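Local coordinates for pollen-specific leucine-rich repeat extensin-like protein 1 (Arabidopsis thaliana, PDB 6TME) that probably binds secreted signalling peptides through its extracellular leucine-rich repeat domain and links them to the pollen-tube cell wall through its extensin-like part, at residues Phe289-Thr295 against Thr312-Phe318; Leu246-Asn252 against Gly269-Pro275; Glu238-Asn244 against Val262-Asn268; Phe297-Cys303 against Asn319-Cys325. One frame throughout, in Å; residues are numbered along the deposited sequence.

Interaction 1 of 4, residues Phe289-Thr295 against Thr312-Phe318; sequences FSYNKFT and TFSYNFF. With NAG (2-acetamido-2-deoxy-beta-D-glucopyranose), chain E; NAG (2-acetamido-2-deoxy-beta-D-glucopyranose), chain B.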
# COMPACT_ATOMS: atom_id res chain seq x y z
N PHE A 289 -4.60 -17.02 -3.87
CA PHE A 289 -6.02 -16.92 -4.20
C PHE A 289 -6.89 -17.55 -3.13
O PHE A 289 -8.08 -17.80 -3.39
CB PHE A 289 -6.34 -17.59 -5.54
CG PHE A 289 -5.65 -16.96 -6.71
CD1 PHE A 289 -5.89 -15.65 -7.04
CD2 PHE A 289 -4.81 -17.69 -7.50
CE1 PHE A 289 -5.27 -15.08 -8.13
CE2 PHE A 289 -4.20 -17.13 -8.59
CZ PHE A 289 -4.42 -15.83 -8.90
N SER A 290 -6.34 -17.84 -1.95
CA SER A 290 -7.10 -18.56 -0.94
C SER A 290 -8.39 -17.81 -0.57
O SER A 290 -8.52 -16.59 -0.77
CB SER A 290 -6.24 -18.80 0.31
OG SER A 290 -6.08 -17.60 1.05
N TYR A 291 -9.35 -18.56 -0.04
CA TYR A 291 -10.59 -18.02 0.54
C TYR A 291 -11.39 -17.24 -0.50
O TYR A 291 -11.67 -16.05 -0.35
CB TYR A 291 -10.30 -17.16 1.76
CG TYR A 291 -9.83 -17.93 2.94
CD1 TYR A 291 -10.74 -18.55 3.79
CD2 TYR A 291 -8.46 -18.04 3.22
CE1 TYR A 291 -10.31 -19.28 4.87
CE2 TYR A 291 -8.02 -18.77 4.31
CZ TYR A 291 -8.95 -19.38 5.13
OH TYR A 291 -8.53 -20.10 6.23
N ASN A 292 -11.74 -17.93 -1.56
CA ASN A 292 -12.60 -17.38 -2.60
C ASN A 292 -13.61 -18.45 -2.97
O ASN A 292 -13.87 -19.38 -2.19
CB ASN A 292 -11.72 -16.89 -3.75
CG ASN A 292 -11.19 -15.49 -3.50
OD1 ASN A 292 -11.97 -14.54 -3.44
ND2 ASN A 292 -9.88 -15.36 -3.35
N LYS A 293 -14.18 -18.34 -4.16
CA LYS A 293 -15.12 -19.35 -4.64
C LYS A 293 -14.69 -19.84 -6.02
O LYS A 293 -15.53 -20.14 -6.87
CB LYS A 293 -16.55 -18.81 -4.68
CG LYS A 293 -17.25 -18.98 -3.36
CD LYS A 293 -17.68 -17.68 -2.75
CE LYS A 293 -18.76 -17.01 -3.55
NZ LYS A 293 -19.26 -15.81 -2.84
N PHE A 294 -13.38 -19.92 -6.25
CA PHE A 294 -12.90 -20.41 -7.54
C PHE A 294 -13.26 -21.88 -7.73
O PHE A 294 -13.31 -22.67 -6.77
CB PHE A 294 -11.39 -20.28 -7.66
CG PHE A 294 -10.91 -18.87 -7.67
CD1 PHE A 294 -11.18 -18.04 -8.75
CD2 PHE A 294 -10.15 -18.39 -6.61
CE1 PHE A 294 -10.71 -16.73 -8.76
CE2 PHE A 294 -9.70 -17.08 -6.62
CZ PHE A 294 -9.97 -16.25 -7.70
N THR A 295 -13.43 -22.24 -8.99
CA THR A 295 -13.74 -23.61 -9.36
C THR A 295 -12.81 -24.04 -10.48
O THR A 295 -12.13 -23.22 -11.11
CB THR A 295 -15.20 -23.76 -9.80
OG1 THR A 295 -15.50 -22.79 -10.82
CG2 THR A 295 -16.13 -23.54 -8.61
N THR A 312 -0.72 -20.30 -2.98
CA THR A 312 -1.76 -20.67 -2.01
C THR A 312 -3.11 -20.56 -2.71
O THR A 312 -3.49 -19.47 -3.15
CB THR A 312 -1.71 -19.72 -0.80
OG1 THR A 312 -0.43 -19.79 -0.17
CG2 THR A 312 -2.84 -20.01 0.20
N PHE A 313 -3.82 -21.67 -2.83
CA PHE A 313 -5.13 -21.65 -3.48
C PHE A 313 -6.16 -22.39 -2.62
O PHE A 313 -7.16 -22.91 -3.13
CB PHE A 313 -5.07 -22.23 -4.90
CG PHE A 313 -4.32 -23.55 -5.01
CD1 PHE A 313 -2.93 -23.60 -4.98
CD2 PHE A 313 -5.03 -24.73 -5.20
CE1 PHE A 313 -2.26 -24.81 -5.10
CE2 PHE A 313 -4.37 -25.95 -5.34
CZ PHE A 313 -2.98 -26.00 -5.28
N SER A 314 -5.93 -22.41 -1.31
CA SER A 314 -6.75 -23.14 -0.39
C SER A 314 -8.11 -22.45 -0.20
O SER A 314 -8.29 -21.29 -0.55
CB SER A 314 -6.01 -23.28 0.94
OG SER A 314 -5.91 -22.02 1.54
N TYR A 315 -9.06 -23.18 0.39
CA TYR A 315 -10.41 -22.67 0.64
C TYR A 315 -11.03 -22.08 -0.63
O TYR A 315 -11.35 -20.89 -0.71
CB TYR A 315 -10.42 -21.64 1.77
CG TYR A 315 -10.01 -22.28 3.03
CD1 TYR A 315 -10.93 -22.94 3.83
CD2 TYR A 315 -8.67 -22.28 3.42
CE1 TYR A 315 -10.55 -23.56 5.00
CE2 TYR A 315 -8.28 -22.90 4.59
CZ TYR A 315 -9.22 -23.54 5.37
OH TYR A 315 -8.84 -24.17 6.53
N ASN A 316 -11.18 -22.96 -1.61
CA ASN A 316 -11.88 -22.66 -2.87
C ASN A 316 -12.70 -23.89 -3.23
O ASN A 316 -13.00 -24.75 -2.39
CB ASN A 316 -10.87 -22.24 -3.93
CG ASN A 316 -10.39 -20.80 -3.72
OD1 ASN A 316 -11.18 -19.87 -3.88
ND2 ASN A 316 -9.13 -20.62 -3.32
N PHE A 317 -13.09 -24.01 -4.50
CA PHE A 317 -13.76 -25.24 -4.94
C PHE A 317 -13.07 -25.84 -6.17
O PHE A 317 -13.73 -26.26 -7.12
CB PHE A 317 -15.23 -25.00 -5.26
CG PHE A 317 -16.02 -24.41 -4.13
CD1 PHE A 317 -16.76 -25.21 -3.29
CD2 PHE A 317 -16.02 -23.04 -3.92
CE1 PHE A 317 -17.48 -24.67 -2.26
CE2 PHE A 317 -16.75 -22.49 -2.89
CZ PHE A 317 -17.48 -23.32 -2.05
N PHE A 318 -11.74 -25.86 -6.18
CA PHE A 318 -11.04 -26.54 -7.26
C PHE A 318 -11.32 -28.05 -7.18
O PHE A 318 -11.29 -28.65 -6.10
CB PHE A 318 -9.54 -26.25 -7.18
CG PHE A 318 -9.19 -24.77 -7.34
CD1 PHE A 318 -9.32 -24.14 -8.58
CD2 PHE A 318 -8.71 -24.02 -6.27
CE1 PHE A 318 -9.00 -22.79 -8.73
CE2 PHE A 318 -8.40 -22.68 -6.42
CZ PHE A 318 -8.53 -22.06 -7.65
C1 NAG E . -2.52 -17.42 7.35
C2 NAG E . -1.96 -17.45 5.93
C3 NAG E . -0.43 -17.29 5.97
C4 NAG E . -0.04 -16.07 6.79
C5 NAG E . -0.74 -16.05 8.14
C6 NAG E . -0.54 -14.76 8.90
C7 NAG E . -3.20 -18.72 4.23
C8 NAG E . -3.49 -20.08 3.67
N2 NAG E . -2.33 -18.68 5.25
O1 NAG E . -3.90 -17.54 7.32
O4 NAG E . 1.36 -16.10 7.02
O5 NAG E . -2.15 -16.21 7.97
O6 NAG E . -1.62 -14.52 9.79
O7 NAG E . -3.73 -17.70 3.78
C1 NAG B . 2.93 -18.46 1.69
C2 NAG B . 3.66 -18.01 2.95
C3 NAG B . 2.73 -18.14 4.16
C4 NAG B . 1.47 -17.32 3.94
C5 NAG B . 0.78 -17.76 2.65
C6 NAG B . -0.35 -16.84 2.26
C7 NAG B . 6.08 -18.38 2.68
C8 NAG B . 7.23 -19.28 3.00
N2 NAG B . 4.89 -18.77 3.16
O3 NAG B . 3.40 -17.65 5.32
O4 NAG B . 0.60 -17.39 5.06
O5 NAG B . 1.70 -17.74 1.55
O6 NAG B . 0.16 -15.60 1.77
O7 NAG B . 6.21 -17.37 1.99

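Interaction 2 of 4, residues Leu246-Asn252 against Gly269-Pro275; sequences LSGCLPN and GFVGSLP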
# COMPACT_ATOMS: atom_id res chain seq x y z
N LEU A 246 -14.79 -8.25 -3.07
CA LEU A 246 -14.74 -8.31 -4.51
C LEU A 246 -15.29 -9.66 -5.00
O LEU A 246 -15.32 -10.66 -4.27
CB LEU A 246 -13.32 -8.10 -4.99
CG LEU A 246 -12.61 -6.79 -4.60
CD1 LEU A 246 -11.10 -6.90 -4.91
CD2 LEU A 246 -13.22 -5.58 -5.32
N SER A 247 -15.69 -9.69 -6.26
CA SER A 247 -16.41 -10.84 -6.82
C SER A 247 -16.27 -10.78 -8.34
O SER A 247 -15.47 -10.01 -8.88
CB SER A 247 -17.87 -10.83 -6.39
OG SER A 247 -18.49 -9.62 -6.82
N GLY A 248 -17.06 -11.59 -9.02
CA GLY A 248 -16.87 -11.77 -10.44
C GLY A 248 -15.67 -12.67 -10.69
O GLY A 248 -15.05 -13.24 -9.78
N CYS A 249 -15.36 -12.81 -11.97
CA CYS A 249 -14.22 -13.60 -12.40
C CYS A 249 -12.98 -12.72 -12.49
O CYS A 249 -13.07 -11.51 -12.68
CB CYS A 249 -14.49 -14.23 -13.77
SG CYS A 249 -15.92 -15.33 -13.80
N LEU A 250 -11.82 -13.35 -12.34
CA LEU A 250 -10.56 -12.66 -12.59
C LEU A 250 -10.51 -12.24 -14.06
O LEU A 250 -10.77 -13.07 -14.94
CB LEU A 250 -9.38 -13.57 -12.28
CG LEU A 250 -9.11 -13.76 -10.79
CD1 LEU A 250 -7.82 -14.54 -10.55
CD2 LEU A 250 -9.06 -12.39 -10.09
N PRO A 251 -10.19 -10.99 -14.37
CA PRO A 251 -10.03 -10.63 -15.78
C PRO A 251 -8.77 -11.27 -16.34
O PRO A 251 -7.72 -11.25 -15.70
CB PRO A 251 -9.94 -9.10 -15.76
CG PRO A 251 -9.57 -8.73 -14.37
CD PRO A 251 -10.19 -9.80 -13.49
N ASN A 252 -8.89 -11.83 -17.55
CA ASN A 252 -7.74 -12.40 -18.24
C ASN A 252 -6.61 -11.40 -18.40
O ASN A 252 -5.45 -11.80 -18.58
CB ASN A 252 -8.13 -12.93 -19.63
CG ASN A 252 -9.36 -13.86 -19.61
OD1 ASN A 252 -9.57 -14.64 -18.68
ND2 ASN A 252 -10.15 -13.79 -20.66
N GLY A 269 -14.50 -12.86 -2.85
CA GLY A 269 -15.60 -13.69 -3.27
C GLY A 269 -15.53 -13.94 -4.76
O GLY A 269 -16.55 -13.94 -5.45
N PHE A 270 -14.32 -14.13 -5.27
CA PHE A 270 -14.17 -14.38 -6.70
C PHE A 270 -14.73 -15.74 -7.08
O PHE A 270 -14.79 -16.67 -6.27
CB PHE A 270 -12.71 -14.27 -7.10
CG PHE A 270 -12.13 -12.91 -6.90
CD1 PHE A 270 -12.54 -11.83 -7.69
CD2 PHE A 270 -11.16 -12.69 -5.93
CE1 PHE A 270 -12.01 -10.58 -7.50
CE2 PHE A 270 -10.62 -11.43 -5.74
CZ PHE A 270 -11.04 -10.37 -6.53
N VAL A 271 -15.17 -15.85 -8.33
CA VAL A 271 -15.77 -17.04 -8.88
C VAL A 271 -15.10 -17.34 -10.22
O VAL A 271 -14.23 -16.61 -10.67
CB VAL A 271 -17.29 -16.91 -9.06
CG1 VAL A 271 -17.99 -16.81 -7.71
CG2 VAL A 271 -17.60 -15.69 -9.92
N GLY A 272 -15.54 -18.42 -10.85
CA GLY A 272 -14.95 -18.81 -12.10
C GLY A 272 -13.68 -19.61 -11.93
O GLY A 272 -13.29 -20.05 -10.83
N SER A 273 -13.02 -19.82 -13.05
CA SER A 273 -11.74 -20.50 -13.10
C SER A 273 -10.61 -19.49 -13.15
O SER A 273 -10.79 -18.34 -13.55
CB SER A 273 -11.66 -21.43 -14.32
OG SER A 273 -12.83 -22.20 -14.43
N LEU A 274 -9.45 -19.92 -12.71
CA LEU A 274 -8.26 -19.13 -12.92
C LEU A 274 -8.09 -18.95 -14.42
O LEU A 274 -8.24 -19.92 -15.17
CB LEU A 274 -7.03 -19.80 -12.32
CG LEU A 274 -7.15 -19.98 -10.82
CD1 LEU A 274 -5.88 -20.55 -10.22
CD2 LEU A 274 -7.53 -18.65 -10.17
N PRO A 275 -7.85 -17.73 -14.89
CA PRO A 275 -7.62 -17.56 -16.33
C PRO A 275 -6.30 -18.19 -16.73
O PRO A 275 -5.30 -18.07 -16.02
CB PRO A 275 -7.62 -16.04 -16.51
CG PRO A 275 -7.45 -15.48 -15.16
CD PRO A 275 -8.02 -16.45 -14.20
O HOH W 1 -12.05 -16.32 -12.02

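Interaction 3 of 4, residues Glu238-Asn244 against Val262-Asn268; sequences EIVFIGN and VFDASSN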
# COMPACT_ATOMS: atom_id res chain seq x y z
N GLU A 238 3.72 -5.27 -7.09
CA GLU A 238 3.02 -5.85 -5.94
C GLU A 238 1.64 -5.23 -5.82
O GLU A 238 1.52 -4.00 -5.74
CB GLU A 238 3.81 -5.66 -4.63
CG GLU A 238 5.23 -6.20 -4.68
CD GLU A 238 6.09 -5.92 -3.45
OE1 GLU A 238 5.55 -5.63 -2.35
OE2 GLU A 238 7.34 -5.99 -3.60
N ILE A 239 0.60 -6.06 -5.80
CA ILE A 239 -0.77 -5.60 -5.62
C ILE A 239 -1.46 -6.53 -4.63
O ILE A 239 -1.38 -7.75 -4.75
CB ILE A 239 -1.54 -5.52 -6.96
CG1 ILE A 239 -2.88 -4.79 -6.76
CG2 ILE A 239 -1.76 -6.91 -7.61
CD1 ILE A 239 -3.22 -3.85 -7.91
N VAL A 240 -2.11 -5.95 -3.63
CA VAL A 240 -2.64 -6.70 -2.51
C VAL A 240 -4.10 -6.31 -2.30
O VAL A 240 -4.40 -5.14 -2.04
CB VAL A 240 -1.83 -6.47 -1.23
CG1 VAL A 240 -2.34 -7.34 -0.10
CG2 VAL A 240 -0.34 -6.75 -1.51
N PHE A 241 -5.01 -7.30 -2.44
CA PHE A 241 -6.45 -7.14 -2.28
C PHE A 241 -7.02 -7.89 -1.08
O PHE A 241 -8.25 -7.94 -0.93
CB PHE A 241 -7.21 -7.68 -3.50
CG PHE A 241 -6.92 -7.00 -4.79
CD1 PHE A 241 -7.55 -5.81 -5.13
CD2 PHE A 241 -6.10 -7.61 -5.73
CE1 PHE A 241 -7.30 -5.20 -6.35
CE2 PHE A 241 -5.85 -7.02 -6.95
CZ PHE A 241 -6.45 -5.81 -7.27
N ILE A 242 -6.18 -8.53 -0.27
CA ILE A 242 -6.62 -9.36 0.85
C ILE A 242 -7.83 -8.77 1.58
O ILE A 242 -7.78 -7.64 2.09
CB ILE A 242 -5.48 -9.57 1.86
CG1 ILE A 242 -4.24 -10.08 1.18
CG2 ILE A 242 -5.90 -10.55 2.96
CD1 ILE A 242 -3.08 -10.24 2.14
N GLY A 243 -8.91 -9.54 1.67
CA GLY A 243 -9.94 -9.22 2.64
C GLY A 243 -10.83 -8.06 2.25
O GLY A 243 -10.87 -7.05 2.94
N ASN A 244 -11.51 -8.19 1.12
CA ASN A 244 -12.47 -7.20 0.67
C ASN A 244 -13.74 -7.97 0.30
O ASN A 244 -13.95 -9.12 0.71
CB ASN A 244 -11.91 -6.37 -0.49
CG ASN A 244 -11.00 -5.25 -0.01
OD1 ASN A 244 -11.47 -4.25 0.54
ND2 ASN A 244 -9.70 -5.42 -0.21
N VAL A 262 4.12 -10.14 -6.65
CA VAL A 262 3.22 -10.41 -5.54
C VAL A 262 1.82 -10.10 -6.05
O VAL A 262 1.50 -8.94 -6.31
CB VAL A 262 3.51 -9.57 -4.29
CG1 VAL A 262 2.41 -9.83 -3.26
CG2 VAL A 262 4.89 -9.86 -3.70
N PHE A 263 0.99 -11.13 -6.16
CA PHE A 263 -0.41 -10.94 -6.52
C PHE A 263 -1.25 -11.70 -5.50
O PHE A 263 -1.32 -12.93 -5.52
CB PHE A 263 -0.70 -11.43 -7.95
CG PHE A 263 -2.06 -11.00 -8.45
CD1 PHE A 263 -3.19 -11.70 -8.08
CD2 PHE A 263 -2.21 -9.85 -9.20
CE1 PHE A 263 -4.44 -11.28 -8.48
CE2 PHE A 263 -3.46 -9.43 -9.61
CZ PHE A 263 -4.57 -10.14 -9.25
N ASP A 264 -1.90 -10.97 -4.61
CA ASP A 264 -2.67 -11.57 -3.52
C ASP A 264 -4.12 -11.11 -3.62
O ASP A 264 -4.42 -9.93 -3.41
CB ASP A 264 -2.04 -11.22 -2.17
CG ASP A 264 -2.55 -12.11 -1.04
OD1 ASP A 264 -3.76 -12.44 -1.03
OD2 ASP A 264 -1.75 -12.46 -0.14
N ALA A 265 -5.02 -12.04 -3.96
CA ALA A 265 -6.44 -11.76 -4.12
C ALA A 265 -7.27 -12.49 -3.08
O ALA A 265 -8.48 -12.68 -3.27
CB ALA A 265 -6.91 -12.14 -5.53
N SER A 266 -6.66 -12.85 -1.95
CA SER A 266 -7.30 -13.81 -1.06
C SER A 266 -8.38 -13.15 -0.21
O SER A 266 -8.41 -11.92 -0.01
CB SER A 266 -6.26 -14.49 -0.17
OG SER A 266 -5.68 -13.58 0.75
N SER A 267 -9.29 -14.00 0.28
CA SER A 267 -10.34 -13.59 1.21
C SER A 267 -11.27 -12.57 0.55
O SER A 267 -11.55 -11.50 1.10
CB SER A 267 -9.75 -13.05 2.51
OG SER A 267 -9.05 -14.09 3.15
N ASN A 268 -11.71 -12.90 -0.66
CA ASN A 268 -12.72 -12.12 -1.34
C ASN A 268 -13.85 -13.08 -1.71
O ASN A 268 -14.14 -14.01 -0.95
CB ASN A 268 -12.12 -11.41 -2.56
CG ASN A 268 -11.43 -10.07 -2.16
OD1 ASN A 268 -12.10 -9.07 -1.95
ND2 ASN A 268 -10.11 -10.09 -2.01
O HOH W 2 -13.22 -10.78 2.91

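Interaction 4 of 4, residues Phe297-Cys303 against Asn319-Cys325; sequences FVTDNIC and NGEAQSC. With SO4 (sulfate ion), chain K.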
# COMPACT_ATOMS: atom_id res chain seq x y z
N PHE A 297 -9.85 -26.31 -12.59
CA PHE A 297 -8.57 -26.97 -12.60
C PHE A 297 -7.45 -25.97 -12.33
O PHE A 297 -7.52 -24.82 -12.77
CB PHE A 297 -8.35 -27.67 -13.95
CG PHE A 297 -7.72 -29.01 -13.84
CD1 PHE A 297 -8.49 -30.13 -13.55
CD2 PHE A 297 -6.34 -29.17 -13.99
CE1 PHE A 297 -7.91 -31.37 -13.42
CE2 PHE A 297 -5.75 -30.41 -13.86
CZ PHE A 297 -6.54 -31.52 -13.57
N VAL A 298 -6.45 -26.40 -11.56
CA VAL A 298 -5.18 -25.69 -11.43
C VAL A 298 -4.15 -26.48 -12.21
O VAL A 298 -3.84 -27.63 -11.87
CB VAL A 298 -4.75 -25.53 -9.96
CG1 VAL A 298 -3.42 -24.78 -9.88
CG2 VAL A 298 -5.85 -24.82 -9.13
N THR A 299 -3.63 -25.88 -13.28
CA THR A 299 -2.77 -26.53 -14.25
C THR A 299 -1.30 -26.18 -13.99
O THR A 299 -0.98 -25.27 -13.22
CB THR A 299 -3.14 -26.07 -15.66
OG1 THR A 299 -2.87 -24.67 -15.75
CG2 THR A 299 -4.61 -26.27 -15.90
N ASP A 300 -0.41 -26.90 -14.67
CA ASP A 300 1.00 -26.55 -14.58
C ASP A 300 1.34 -25.36 -15.46
O ASP A 300 2.47 -24.86 -15.40
CB ASP A 300 1.88 -27.75 -14.94
CG ASP A 300 1.63 -28.26 -16.33
OD1 ASP A 300 0.60 -27.87 -16.93
OD2 ASP A 300 2.46 -29.05 -16.83
N ASN A 301 0.40 -24.91 -16.29
CA ASN A 301 0.49 -23.59 -16.90
C ASN A 301 0.88 -22.56 -15.85
O ASN A 301 1.68 -21.65 -16.10
CB ASN A 301 -0.86 -23.23 -17.53
CG ASN A 301 -0.72 -22.47 -18.80
OD1 ASN A 301 0.36 -22.44 -19.40
ND2 ASN A 301 -1.81 -21.84 -19.24
N ILE A 302 0.33 -22.71 -14.65
CA ILE A 302 0.52 -21.78 -13.56
C ILE A 302 1.55 -22.28 -12.55
O ILE A 302 2.46 -21.54 -12.16
CB ILE A 302 -0.85 -21.52 -12.89
CG1 ILE A 302 -1.78 -20.81 -13.88
CG2 ILE A 302 -0.70 -20.76 -11.60
CD1 ILE A 302 -3.24 -20.90 -13.54
N CYS A 303 1.46 -23.55 -12.17
CA CYS A 303 2.30 -24.09 -11.11
C CYS A 303 3.77 -24.22 -11.51
O CYS A 303 4.62 -24.39 -10.63
CB CYS A 303 1.76 -25.44 -10.65
SG CYS A 303 0.10 -25.31 -9.90
N ASN A 319 -11.62 -28.65 -8.33
CA ASN A 319 -11.88 -30.08 -8.39
C ASN A 319 -10.79 -30.85 -9.13
O ASN A 319 -10.92 -32.06 -9.30
CB ASN A 319 -13.26 -30.37 -9.02
CG ASN A 319 -13.36 -29.92 -10.49
OD1 ASN A 319 -12.46 -29.29 -11.04
ND2 ASN A 319 -14.47 -30.27 -11.12
N GLY A 320 -9.72 -30.18 -9.57
CA GLY A 320 -8.58 -30.86 -10.15
C GLY A 320 -7.33 -30.02 -10.00
O GLY A 320 -7.39 -28.79 -9.94
N GLU A 321 -6.18 -30.70 -9.93
CA GLU A 321 -4.91 -29.98 -9.92
C GLU A 321 -3.86 -30.82 -10.63
O GLU A 321 -3.86 -32.04 -10.54
CB GLU A 321 -4.44 -29.64 -8.51
CG GLU A 321 -4.24 -30.83 -7.58
CD GLU A 321 -3.79 -30.40 -6.18
OE1 GLU A 321 -3.51 -29.19 -5.99
OE2 GLU A 321 -3.71 -31.25 -5.28
N ALA A 322 -2.95 -30.14 -11.31
CA ALA A 322 -1.80 -30.80 -11.90
C ALA A 322 -0.91 -31.39 -10.81
O ALA A 322 -0.88 -30.92 -9.66
CB ALA A 322 -1.01 -29.82 -12.76
N GLN A 323 -0.16 -32.44 -11.17
CA GLN A 323 0.73 -33.07 -10.21
C GLN A 323 1.80 -32.10 -9.72
O GLN A 323 2.24 -32.19 -8.57
CB GLN A 323 1.39 -34.31 -10.82
CG GLN A 323 0.41 -35.30 -11.45
CD GLN A 323 1.09 -36.57 -11.93
OE1 GLN A 323 2.29 -36.77 -11.73
NE2 GLN A 323 0.32 -37.44 -12.59
N SER A 324 2.23 -31.19 -10.57
CA SER A 324 3.22 -30.22 -10.13
C SER A 324 2.64 -29.12 -9.25
O SER A 324 3.39 -28.30 -8.75
CB SER A 324 3.94 -29.62 -11.34
OG SER A 324 3.00 -29.05 -12.23
N CYS A 325 1.32 -29.11 -9.04
CA CYS A 325 0.67 -28.21 -8.09
C CYS A 325 0.51 -28.80 -6.71
O CYS A 325 -0.07 -28.14 -5.83
CB CYS A 325 -0.73 -27.83 -8.57
SG CYS A 325 -0.76 -27.16 -10.19
S SO4 K . 3.19 -32.02 -14.50
O1 SO4 K . 4.40 -32.42 -13.78
O2 SO4 K . 2.13 -31.70 -13.55
O3 SO4 K . 2.75 -33.14 -15.34
O4 SO4 K . 3.48 -30.86 -15.34

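Interaction 1 of 4, residues Phe289-Thr295 against Thr312-Phe318
Two successive rungs of the asparagine ladder of a leucine-rich repeat solenoid meet here: N292 and N316 share the carbonyl oxygen of F289. N316 ND2 donates to F289 O across the contact at 3.0 Å, and N292 ND2 reaches the same oxygen from the opposite face of its plane. N316 has CG anti to its carbonyl carbon (chi1 -77°), which tucks the amide back alongside its own turn; there ND2 also donates to F313 O at 3.0 Å. The other end of that amide works too, OD1 taking the backbone N-H of F294 at 3.2 Å, and so the group is pinned from several directions. Backbone bonds continue the pairing from F289 N to T312 O at 2.8 Å, through Y291 N to S314 O and N292 N to Y315 O, to F317 N and F294 O. Beyond the ladder, F318 points its CZ at F294 CB, 3.4 Å away, with the two side chains running side by side. On the outer surface Y291 and Y315 form an offset stack, planes 7° apart and centroids 4.3 Å apart, slid so that Y291 OH lies over the rim of the Y315 ring, 3.3 Å from Y315 CE2.

Interaction 2 of 4, residues Leu246-Asn252 against Gly269-Pro275
F270 and L246 lead the apolar contacts between L246-N252 and G269-P275, two segments that run in almost the same direction. The F270 ring lies alongside L246, with CZ 3.6 Å from L246 CB. One face of this ring receives L250 CD2 in a CH-pi contact, the methyl standing 4.3 Å from the F270 centroid and only 10° off the normal. The opposite face looks onto the backbone of L246, so the phenyl is sandwiched, while G248 O sits at its edge. Further along, L250 CB packs on P275 CD at 3.7 Å, the two side chains crossing at about a right angle, and N252 OD1 leans on P275 CB.

Direct hydrogen bonds are few. V271 N reaches G248 O at 3.0 Å and nearly straight (168°), though from above the carbonyl plane; G269 N to L246 O is weak. CA-H...O contacts fill in, among them C249 CA to V271 O at 3.5 Å. Where the backbones part, a water takes over: it accepts from L250 N at 3.0 Å and donates to both V271 O and S273 O.

At C249 the sulfur goes to a disulfide with C364, tying this edge to the C-terminal tail, and on its way passes 4.0 Å from G272 CA. G248 and G272 occupy equivalent positions; both have positive phi, and the chain turns a corner at G248. Such a short second strand, followed by glycine, one residue, leucine and proline, is the signature of plant-type leucine-rich repeats.

Interaction 3 of 4, residues Glu238-Asn244 against Val262-Asn268
E238-V240 and V262-D264 pair as parallel strands, bonded I239 N to V262 O (3.1 Å), D264 N to I239 O, and F241 N to D264 O (2.9 Å). Past the strands G243 N continues to S266 O. The ladder amides then take over: N268 ND2 and N244 ND2 grip F241 O from opposite faces of its plane, the N268 bond being 3.0 Å. N244 N itself has weak bonds to S267 O and N268 OD1, and a water bridges N244 O and S267 O.

Side-chain packing lies on both faces of the strands. Inside the coil, I239 CG2 presses on F263 CD2 at 3.4 Å, and F241 CE2 approaches F263 CZ obliquely. On the other face E238 CG rests on V262 CB at 3.8 Å.

D264 OD1 is held in an Asx turn, accepting from S266 N and, on its syn lone pair, from S266 OG at 2.9 Å. Beside this turn I242, its CG1 anti to the carbonyl carbon (chi1 -52°), lays that methylene 3.3 Å from D264 OD1. D264 OD2 bonds to an aromatic side chain of another protein's chain, and E238 OE1 is hydrogen-bonded to the backbone of that chain, so this face is consistent with a peptide-binding surface.

Strand 214-216 continues the sheet on the far side of 238-240, and the F241 ring lies nearly parallel to that of F217. Strand 286-288 follows 262-264, where N292 ND2 donates to A265 O as the ladder's next rung.

Interaction 4 of 4, residues Phe297-Cys303 against Asn319-Cys325
G320 opens the contact by laying its backbone across one face of the F297 ring: its C lies over the ring centre, and CA comes to 3.4 Å from F297 CE1. Its carbonyl accepts from V298 N at 3.0 Å, the first of two bonds pairing these short parallel strands on the flank of the leucine-rich repeat coil. E321 follows, its N over the rim of the same phenyl face and its CA making a CA-H...O contact with V298 O. A322 N then donates to that oxygen at 2.7 Å, and A322 CB comes up to D300 N, just beyond T299, the N-cap of helix 300-303. In the 3-10 segment S324 turns toward that helix, OG 3.2 Å from D300 CB. Backbone N and hydroxyl of S324 both bond sulfate O2, at 3.0 and 3.1 Å; the ion probably comes from the crystallisation liquor. C325 closes the run with a disulfide to C303, SG to SG 2.1 Å (chi3 108°), and its sulfur also packs on V298 CG1 at 3.6 Å. The S-S link adds a covalent tie between helix 300-303 and the 3-10 turn, beside the packing of A322 and S324 on D300, as befits a protein folded in an oxidising, extracellular setting.

All four contacts join successive coils of one solenoid. Interaction 3 spans the main strands and asparagine ladder, and interaction 2 the second strands of the same coils; their centres lie about 12 Å apart and L246 N to N268 OD1 connects them. Interaction 1 continues the ladder two coils on: S290 O meets S267 N of interaction 3, and K293 N meets F270 O of interaction 2. Interaction 4 extends interaction 1 outward through F318 and V298, but stays about 10 Å from the nearest atoms of interaction 3. Glycan sugars lie beside T312, S290 and S314 of interaction 1 and come within about 4 Å of the D264 side chain in interaction 3, the one of the four that another protein's chain touches.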